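Local coordinates for protein enolase (alpha proteobacterium BAL199, PDB 3UGV) that probably catalyses a magnesium-dependent lyase or racemase-type reaction on a carboxylate substrate, as members of the mandelate racemase and muconate lactonizing branch of the enolase superfamily do, at residues F[191-196]-F[220-225]; F[161-166]-F[345-350]. One frame throughout, in Å; residues are numbered along the deposited sequence.

How the interactions relate
Both contacts are buried and both pair parallel strands of the enolase-type barrel, their centres about 9 Å apart. Interaction 1 joins strands that follow each other through one helix; interaction 2 closes a much longer stretch of chain, bringing 161-166 against 345-350 with some 178 residues between. Strand 192-196 also hydrogen-bonds through its backbone to Asn162, and Arg196 NH1 reaches Gly165 O at 2.6 Å, probably a hydrogen bond, so the two pairs are laced together. Their chemistry differs: 191-196 with 220-225 is a regular backbone ladder ending in a magnesium ligand, whereas 161-166 with 345-350 keeps three backbone bonds, then adds aromatic, hydroxyl and amide side chains.

Interaction 1 (F[191-196]-F[220-225]); sequences KGLKLR and TALMVD. With MG (magnesium ion), chain B.
A beta-alpha-beta unit at the magnesium site brings strand 192-196 beside strand 221-225, with helix 202-216 as the crossover between them. The strands run parallel, and five backbone bonds lace them in strict alternation. From Ala221 N to Lys191 O the ladder passes through Leu193 and Met223 and ends with Asp225 N on Leu195 O at 3.0 Å. Its shortest rung is Leu195 N to Met223 O, 2.6 Å and nearly straight at 173°.

The sheet has two unlike faces. On one, Leu193 CB meets Leu222 CD2 at 4.0 Å, and Leu195 CD2 lies alongside Val224 CG2, the two side chains pointing the same way. Helices 171-183 and 202-216 cover this greasy side. The other face carries Lys194, Met223, Arg196 and Asp225, and here the polar chemistry gathers at the C-terminal ends of the strands. Asp225 OD2 binds magnesium at 2.0 Å, with Glu251, Glu277 and waters 1 and 3 among the other ligands; its OD1 is held by the backbone N of Asn227.

Lys194 starts with CG anti to its backbone N (chi1 177°), which sends the chain past Asp225 CB, met by Lys194 CD at 3.9 Å; the bend at chi3 then turns CE and NZ toward the metal site. That ammonium gives a hydrogen bond to water 1, itself a magnesium ligand, at 3.2 Å, and makes salt bridges with Glu251 and Glu347. Lys194 CD lies over one face of the Arg196 guanidinium, offset toward its rim; NE donates in plane to water 2 at 2.9 Å, while NH1 turns to the 163-165 carbonyls. Acidic metal ligands at the strand ends, with a lysine close by, mark the modified TIM barrel of the enolase superfamily.

Interaction 2 (F[161-166]-F[345-350]); sequences YNSNGL and WLEWQS
Trp348 O is gripped by two donors from Ser163: the backbone N at 2.8 Å, nearly in line with the carbonyl, and OG at 3.3 Å, which comes from above the carbonyl plane. Earlier along this parallel pair, Tyr161 N binds Leu346 O and Trp348 N binds Tyr161 O. Beyond the strand end the side chain of Asn164 takes over. Its OD1 receives Ser350 N on a lone pair, 2.9 Å away, and its ND2 donates to Ser350 OG at 3.2 Å. Asn162 OD1 accepts from Asn164 N at 2.8 Å, an Asx turn that fixes the backbone of Asn164, from which its side chain probably reaches Ser350; the same OD1 meets the edge of the Trp348 ring at CE3.

With CG lodged between its backbone N and carbonyl carbon (chi1 67°), Tyr161 swings its ring across Glu347. Glu347 CA makes a CH-pi contact over one ring face, 4.0 Å from the centroid, and Trp345 CB packs at the ring edge. The far ends of Tyr161 and Glu347 share Lys194 NZ as a partner, and Leu328 N holds Glu347 OE2. The Glu347 side chain, about 5 Å from magnesium, is thus tied to the metal site.

Interaction 1 (F[191-196]-F[220-225])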
ATOM      1  N   LYS F 191      38.220 -16.212  -0.164  1.00 32.00           N
ATOM      2  CA  LYS F 191      37.132 -16.869   0.553  1.00 24.22           C
ATOM      3  C   LYS F 191      35.860 -16.911  -0.289  1.00 29.04           C
ATOM      4  O   LYS F 191      34.831 -17.438   0.148  1.00 23.19           O
ATOM      5  CB  LYS F 191      36.864 -16.170   1.880  1.00 24.59           C
ATOM      6  CG  LYS F 191      38.066 -16.081   2.823  1.00 18.88           C
ATOM      7  CD  LYS F 191      37.733 -15.096   3.974  1.00 67.91           C
ATOM      8  CE  LYS F 191      38.679 -15.190   5.174  1.00 62.29           C
ATOM      9  NZ  LYS F 191      40.076 -14.739   4.911  1.00 50.86           N
ATOM     10  N   GLY F 192      35.929 -16.351  -1.495  1.00 17.64           N
ATOM     11  CA  GLY F 192      34.792 -16.372  -2.395  1.00 15.40           C
ATOM     12  C   GLY F 192      35.243 -16.275  -3.840  1.00 21.12           C
ATOM     13  O   GLY F 192      36.279 -15.694  -4.137  1.00 21.56           O
ATOM     14  N   LEU F 193      34.459 -16.859  -4.735  1.00 22.14           N
ATOM     15  CA  LEU F 193      34.767 -16.893  -6.161  1.00 23.45           C
ATOM     16  C   LEU F 193      33.489 -16.473  -6.869  1.00 24.22           C
ATOM     17  O   LEU F 193      32.409 -16.859  -6.439  1.00 17.36           O
ATOM     18  CB  LEU F 193      35.113 -18.330  -6.586  1.00 15.98           C
ATOM     19  CG  LEU F 193      36.336 -18.976  -5.934  1.00 21.98           C
ATOM     20  CD1 LEU F 193      36.459 -20.421  -6.356  1.00 21.89           C
ATOM     21  CD2 LEU F 193      37.596 -18.215  -6.321  1.00 23.93           C
ATOM     22  N   LYS F 194      33.586 -15.694  -7.939  1.00 26.90           N
ATOM     23  CA  LYS F 194      32.414 -15.495  -8.786  1.00 17.51           C
ATOM     24  C   LYS F 194      32.290 -16.609  -9.817  1.00 26.23           C
ATOM     25  O   LYS F 194      33.215 -16.874 -10.578  1.00 27.92           O
ATOM     26  CB  LYS F 194      32.426 -14.141  -9.495  1.00 24.23           C
ATOM     27  CG  LYS F 194      31.222 -13.985 -10.437  1.00 21.68           C
ATOM     28  CD  LYS F 194      30.912 -12.546 -10.709  1.00 29.49           C
ATOM     29  CE  LYS F 194      30.184 -11.929  -9.541  1.00 29.22           C
ATOM     30  NZ  LYS F 194      30.155 -10.455  -9.701  1.00 27.90           N
ATOM     31  N   LEU F 195      31.123 -17.238  -9.853  1.00 27.64           N
ATOM     32  CA  LEU F 195      30.856 -18.319 -10.784  1.00 27.64           C
ATOM     33  C   LEU F 195      29.793 -17.868 -11.801  1.00 30.14           C
ATOM     34  O   LEU F 195      28.695 -17.462 -11.421  1.00 24.54           O
ATOM     35  CB  LEU F 195      30.382 -19.552 -10.003  1.00 22.16           C
ATOM     36  CG  LEU F 195      29.964 -20.772 -10.808  1.00 25.03           C
ATOM     37  CD1 LEU F 195      31.170 -21.305 -11.535  1.00 29.98           C
ATOM     38  CD2 LEU F 195      29.352 -21.831  -9.919  1.00 29.12           C
ATOM     39  N   ARG F 196      30.114 -17.921 -13.092  1.00 21.16           N
ATOM     40  CA  ARG F 196      29.133 -17.518 -14.096  1.00 16.79           C
ATOM     41  C   ARG F 196      28.213 -18.679 -14.467  1.00 22.81           C
ATOM     42  O   ARG F 196      28.647 -19.829 -14.579  1.00 24.70           O
ATOM     43  CB  ARG F 196      29.801 -16.943 -15.345  1.00 16.87           C
ATOM     44  CG  ARG F 196      30.207 -15.475 -15.230  1.00 23.87           C
ATOM     45  CD  ARG F 196      31.533 -15.251 -14.490  1.00 20.90           C
ATOM     46  NE  ARG F 196      31.809 -13.821 -14.318  1.00 27.75           N
ATOM     47  CZ  ARG F 196      32.994 -13.310 -13.981  1.00 31.78           C
ATOM     48  NH1 ARG F 196      34.026 -14.120 -13.781  1.00 26.35           N
ATOM     49  NH2 ARG F 196      33.153 -11.988 -13.848  1.00 21.11           N
ATOM     50  N   THR F 220      34.400 -22.048   0.802  1.00 22.07           N
ATOM     51  CA  THR F 220      34.554 -21.014  -0.209  1.00 22.82           C
ATOM     52  C   THR F 220      33.170 -20.600  -0.683  1.00 24.72           C
ATOM     53  O   THR F 220      32.416 -21.428  -1.200  1.00 21.92           O
ATOM     54  CB  THR F 220      35.344 -21.526  -1.437  1.00 26.85           C
ATOM     55  OG1 THR F 220      36.621 -22.020  -1.021  1.00 28.54           O
ATOM     56  CG2 THR F 220      35.559 -20.411  -2.427  1.00 28.73           C
ATOM     57  N   ALA F 221      32.836 -19.324  -0.485  1.00 15.38           N
ATOM     58  CA  ALA F 221      31.572 -18.773  -0.936  1.00 19.13           C
ATOM     59  C   ALA F 221      31.569 -18.731  -2.454  1.00 21.10           C
ATOM     60  O   ALA F 221      32.596 -18.414  -3.058  1.00 24.85           O
ATOM     61  CB  ALA F 221      31.382 -17.365  -0.365  1.00 16.41           C
ATOM     62  N   LEU F 222      30.429 -19.068  -3.064  1.00 17.54           N
ATOM     63  CA  LEU F 222      30.229 -18.887  -4.509  1.00 17.61           C
ATOM     64  C   LEU F 222      29.171 -17.827  -4.807  1.00 20.89           C
ATOM     65  O   LEU F 222      28.034 -17.898  -4.324  1.00 22.84           O
ATOM     66  CB  LEU F 222      29.828 -20.191  -5.192  1.00 16.44           C
ATOM     67  CG  LEU F 222      30.817 -21.340  -5.072  1.00 27.56           C
ATOM     68  CD1 LEU F 222      30.262 -22.551  -5.797  1.00 19.35           C
ATOM     69  CD2 LEU F 222      32.155 -20.933  -5.654  1.00 28.12           C
ATOM     70  N   MET F 223      29.562 -16.828  -5.583  1.00 22.92           N
ATOM     71  CA  MET F 223      28.643 -15.799  -6.036  1.00 21.07           C
ATOM     72  C   MET F 223      28.312 -16.146  -7.474  1.00 22.12           C
ATOM     73  O   MET F 223      29.196 -16.349  -8.292  1.00 33.81           O
ATOM     74  CB  MET F 223      29.302 -14.418  -5.978  1.00 23.91           C
ATOM     75  CG  MET F 223      29.588 -13.876  -4.584  1.00 27.13           C
ATOM     76  SD  MET F 223      30.880 -14.784  -3.686  1.00 25.44           S
ATOM     77  CE  MET F 223      31.561 -13.434  -2.712  1.00 21.81           C
ATOM     78  N   VAL F 224      27.040 -16.231  -7.796  1.00 19.64           N
ATOM     79  CA  VAL F 224      26.667 -16.632  -9.135  1.00 22.76           C
ATOM     80  C   VAL F 224      26.113 -15.444  -9.912  1.00 21.97           C
ATOM     81  O   VAL F 224      25.271 -14.698  -9.410  1.00 25.56           O
ATOM     82  CB  VAL F 224      25.670 -17.804  -9.097  1.00 26.19           C
ATOM     83  CG1 VAL F 224      24.685 -17.746 -10.269  1.00 23.87           C
ATOM     84  CG2 VAL F 224      26.427 -19.130  -9.059  1.00 28.43           C
ATOM     85  N   ASP F 225      26.608 -15.268 -11.132  1.00 19.75           N
ATOM     86  CA  ASP F 225      26.187 -14.162 -11.986  1.00 20.22           C
ATOM     87  C   ASP F 225      25.646 -14.674 -13.311  1.00 30.99           C
ATOM     88  O   ASP F 225      26.331 -15.420 -14.021  1.00 32.06           O
ATOM     89  CB  ASP F 225      27.368 -13.234 -12.264  1.00 27.13           C
ATOM     90  CG  ASP F 225      26.930 -11.868 -12.796  1.00 27.68           C
ATOM     91  OD1 ASP F 225      25.834 -11.739 -13.406  1.00 25.14           O
ATOM     92  OD2 ASP F 225      27.691 -10.915 -12.588  1.00 26.21           O
TER
HETATM   93 MG    MG B 500      27.961  -8.958 -12.559  1.00 28.29          MG
HETATM   94  O   HOH W   1      30.029  -8.672 -12.324  1.00 29.46           O
HETATM   95  O   HOH W   2      29.923 -11.572 -14.483  1.00 27.44           O
HETATM   96  O   HOH W   3      28.484  -8.797 -14.571  1.00 25.66           O
HETATM   97  O   HOH W   4      25.979  -9.093 -13.285  1.00 32.08           O

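Interaction 2 (F[161-166]-F[345-350])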
ATOM      1  N   TYR F 161      36.577 -11.174  -3.312  1.00 21.84           N
ATOM      2  CA  TYR F 161      36.313 -12.446  -3.958  1.00 18.02           C
ATOM      3  C   TYR F 161      36.843 -12.342  -5.369  1.00 21.50           C
ATOM      4  O   TYR F 161      36.941 -11.244  -5.931  1.00 15.00           O
ATOM      5  CB  TYR F 161      34.811 -12.776  -3.950  1.00 11.30           C
ATOM      6  CG  TYR F 161      33.930 -11.860  -4.806  1.00 19.66           C
ATOM      7  CD1 TYR F 161      33.611 -12.200  -6.108  1.00 24.98           C
ATOM      8  CD2 TYR F 161      33.397 -10.680  -4.293  1.00 19.27           C
ATOM      9  CE1 TYR F 161      32.804 -11.385  -6.879  1.00 33.29           C
ATOM     10  CE2 TYR F 161      32.586  -9.870  -5.049  1.00 15.19           C
ATOM     11  CZ  TYR F 161      32.295 -10.232  -6.345  1.00 22.70           C
ATOM     12  OH  TYR F 161      31.505  -9.444  -7.117  1.00 25.80           O
ATOM     13  N   ASN F 162      37.184 -13.482  -5.943  1.00 20.98           N
ATOM     14  CA  ASN F 162      37.901 -13.496  -7.204  1.00 21.70           C
ATOM     15  C   ASN F 162      36.951 -13.630  -8.398  1.00 26.60           C
ATOM     16  O   ASN F 162      36.364 -14.696  -8.617  1.00 30.66           O
ATOM     17  CB  ASN F 162      38.930 -14.646  -7.182  1.00 16.63           C
ATOM     18  CG  ASN F 162      39.915 -14.586  -8.341  1.00 25.20           C
ATOM     19  OD1 ASN F 162      39.645 -13.989  -9.391  1.00 23.18           O
ATOM     20  ND2 ASN F 162      41.066 -15.220  -8.158  1.00 23.04           N
ATOM     21  N   SER F 163      36.801 -12.565  -9.184  1.00 23.25           N
ATOM     22  CA  SER F 163      35.991 -12.676 -10.393  1.00 28.97           C
ATOM     23  C   SER F 163      36.780 -12.823 -11.696  1.00 29.99           C
ATOM     24  O   SER F 163      36.240 -12.579 -12.775  1.00 26.82           O
ATOM     25  CB  SER F 163      34.936 -11.555 -10.492  1.00 28.03           C
ATOM     26  OG  SER F 163      35.519 -10.286 -10.668  1.00 37.88           O
ATOM     27  N   ASN F 164      38.037 -13.253 -11.606  1.00 27.50           N
ATOM     28  CA  ASN F 164      38.857 -13.392 -12.813  1.00 26.32           C
ATOM     29  C   ASN F 164      38.292 -14.319 -13.897  1.00 37.61           C
ATOM     30  O   ASN F 164      38.578 -14.126 -15.078  1.00 48.74           O
ATOM     31  CB  ASN F 164      40.262 -13.860 -12.469  1.00 27.14           C
ATOM     32  CG  ASN F 164      41.248 -12.718 -12.326  1.00 31.42           C
ATOM     33  OD1 ASN F 164      40.997 -11.584 -12.753  1.00 31.79           O
ATOM     34  ND2 ASN F 164      42.398 -13.023 -11.734  1.00 26.70           N
ATOM     35  N   GLY F 165      37.515 -15.330 -13.509  1.00 36.32           N
ATOM     36  CA  GLY F 165      37.077 -16.331 -14.474  1.00 34.65           C
ATOM     37  C   GLY F 165      35.853 -17.159 -14.113  1.00 31.82           C
ATOM     38  O   GLY F 165      34.818 -16.622 -13.738  1.00 28.94           O
ATOM     39  N   LEU F 166      35.971 -18.478 -14.233  1.00 30.30           N
ATOM     40  CA  LEU F 166      34.826 -19.375 -14.086  1.00 27.20           C
ATOM     41  C   LEU F 166      33.710 -18.983 -15.059  1.00 34.66           C
ATOM     42  O   LEU F 166      32.530 -18.870 -14.678  1.00 29.44           O
ATOM     43  CB  LEU F 166      34.321 -19.403 -12.639  1.00 16.45           C
ATOM     44  CG  LEU F 166      35.414 -19.665 -11.592  1.00 26.45           C
ATOM     45  CD1 LEU F 166      34.818 -19.839 -10.201  1.00 19.43           C
ATOM     46  CD2 LEU F 166      36.224 -20.898 -11.978  1.00 24.73           C
ATOM     47  N   TRP F 345      31.425  -7.109   0.186  1.00 27.07           N
ATOM     48  CA  TRP F 345      32.521  -7.758  -0.542  1.00 23.86           C
ATOM     49  C   TRP F 345      33.119  -6.823  -1.579  1.00 27.17           C
ATOM     50  O   TRP F 345      32.415  -5.998  -2.182  1.00 23.75           O
ATOM     51  CB  TRP F 345      32.042  -9.001  -1.298  1.00 14.91           C
ATOM     52  CG  TRP F 345      31.660 -10.204  -0.480  1.00 25.09           C
ATOM     53  CD1 TRP F 345      30.425 -10.487   0.030  1.00 21.27           C
ATOM     54  CD2 TRP F 345      32.496 -11.325  -0.149  1.00 25.21           C
ATOM     55  NE1 TRP F 345      30.443 -11.701   0.665  1.00 25.41           N
ATOM     56  CE2 TRP F 345      31.702 -12.237   0.576  1.00 27.28           C
ATOM     57  CE3 TRP F 345      33.843 -11.635  -0.377  1.00 18.22           C
ATOM     58  CZ2 TRP F 345      32.212 -13.449   1.075  1.00 17.20           C
ATOM     59  CZ3 TRP F 345      34.346 -12.844   0.115  1.00 18.41           C
ATOM     60  CH2 TRP F 345      33.530 -13.733   0.824  1.00 19.42           C
ATOM     61  N   LEU F 346      34.417  -6.983  -1.814  1.00 27.98           N
ATOM     62  CA  LEU F 346      35.101  -6.289  -2.897  1.00 18.09           C
ATOM     63  C   LEU F 346      35.290  -7.234  -4.081  1.00 27.53           C
ATOM     64  O   LEU F 346      35.852  -8.316  -3.929  1.00 28.99           O
ATOM     65  CB  LEU F 346      36.465  -5.793  -2.425  1.00 22.75           C
ATOM     66  CG  LEU F 346      37.205  -5.023  -3.519  1.00 30.44           C
ATOM     67  CD1 LEU F 346      37.633  -3.658  -3.036  1.00 26.66           C
ATOM     68  CD2 LEU F 346      38.379  -5.811  -4.047  1.00 28.15           C
ATOM     69  N   GLU F 347      34.821  -6.846  -5.260  1.00 23.89           N
ATOM     70  CA  GLU F 347      35.042  -7.690  -6.423  1.00 26.82           C
ATOM     71  C   GLU F 347      36.463  -7.496  -6.919  1.00 30.80           C
ATOM     72  O   GLU F 347      36.859  -6.373  -7.220  1.00 24.45           O
ATOM     73  CB  GLU F 347      34.069  -7.360  -7.551  1.00 19.98           C
ATOM     74  CG  GLU F 347      34.224  -8.288  -8.748  1.00 28.98           C
ATOM     75  CD  GLU F 347      33.324  -7.907  -9.908  1.00 43.51           C
ATOM     76  OE1 GLU F 347      32.493  -8.746 -10.338  1.00 40.11           O
ATOM     77  OE2 GLU F 347      33.447  -6.762 -10.388  1.00 46.36           O
ATOM     78  N   TRP F 348      37.227  -8.583  -7.022  1.00 26.79           N
ATOM     79  CA  TRP F 348      38.605  -8.470  -7.477  1.00 21.46           C
ATOM     80  C   TRP F 348      38.831  -9.173  -8.802  1.00 21.23           C
ATOM     81  O   TRP F 348      38.353 -10.285  -9.017  1.00 24.88           O
ATOM     82  CB  TRP F 348      39.590  -8.988  -6.422  1.00 21.45           C
ATOM     83  CG  TRP F 348      41.056  -8.892  -6.822  1.00 25.77           C
ATOM     84  CD1 TRP F 348      41.907  -7.843  -6.580  1.00 30.88           C
ATOM     85  CD2 TRP F 348      41.833  -9.878  -7.530  1.00 21.17           C
ATOM     86  NE1 TRP F 348      43.159  -8.120  -7.088  1.00 28.41           N
ATOM     87  CE2 TRP F 348      43.141  -9.359  -7.674  1.00 25.71           C
ATOM     88  CE3 TRP F 348      41.554 -11.145  -8.050  1.00 27.77           C
ATOM     89  CZ2 TRP F 348      44.160 -10.063  -8.323  1.00 22.36           C
ATOM     90  CZ3 TRP F 348      42.575 -11.848  -8.688  1.00 30.53           C
ATOM     91  CH2 TRP F 348      43.856 -11.301  -8.824  1.00 22.47           C
ATOM     92  N   GLN F 349      39.570  -8.505  -9.683  1.00 17.48           N
ATOM     93  CA  GLN F 349      40.033  -9.099 -10.933  1.00 21.02           C
ATOM     94  C   GLN F 349      41.347  -8.419 -11.292  1.00 29.92           C
ATOM     95  O   GLN F 349      41.626  -7.325 -10.810  1.00 34.29           O
ATOM     96  CB  GLN F 349      38.996  -8.925 -12.048  1.00 20.53           C
ATOM     97  CG  GLN F 349      38.890  -7.506 -12.588  1.00 35.35           C
ATOM     98  CD  GLN F 349      38.142  -6.564 -11.664  1.00 44.74           C
ATOM     99  OE1 GLN F 349      37.212  -6.963 -10.948  1.00 50.35           O
ATOM    100  NE2 GLN F 349      38.544  -5.299 -11.674  1.00 35.27           N
ATOM    101  N   SER F 350      42.170  -9.065 -12.109  1.00 30.22           N
ATOM    102  CA  SER F 350      43.465  -8.482 -12.480  1.00 28.34           C
ATOM    103  C   SER F 350      43.533  -8.070 -13.958  1.00 29.17           C
ATOM    104  O   SER F 350      44.611  -7.955 -14.542  1.00 40.70           O
ATOM    105  CB  SER F 350      44.617  -9.426 -12.111  1.00 27.19           C
ATOM    106  OG  SER F 350      44.418 -10.714 -12.654  1.00 26.83           O
TER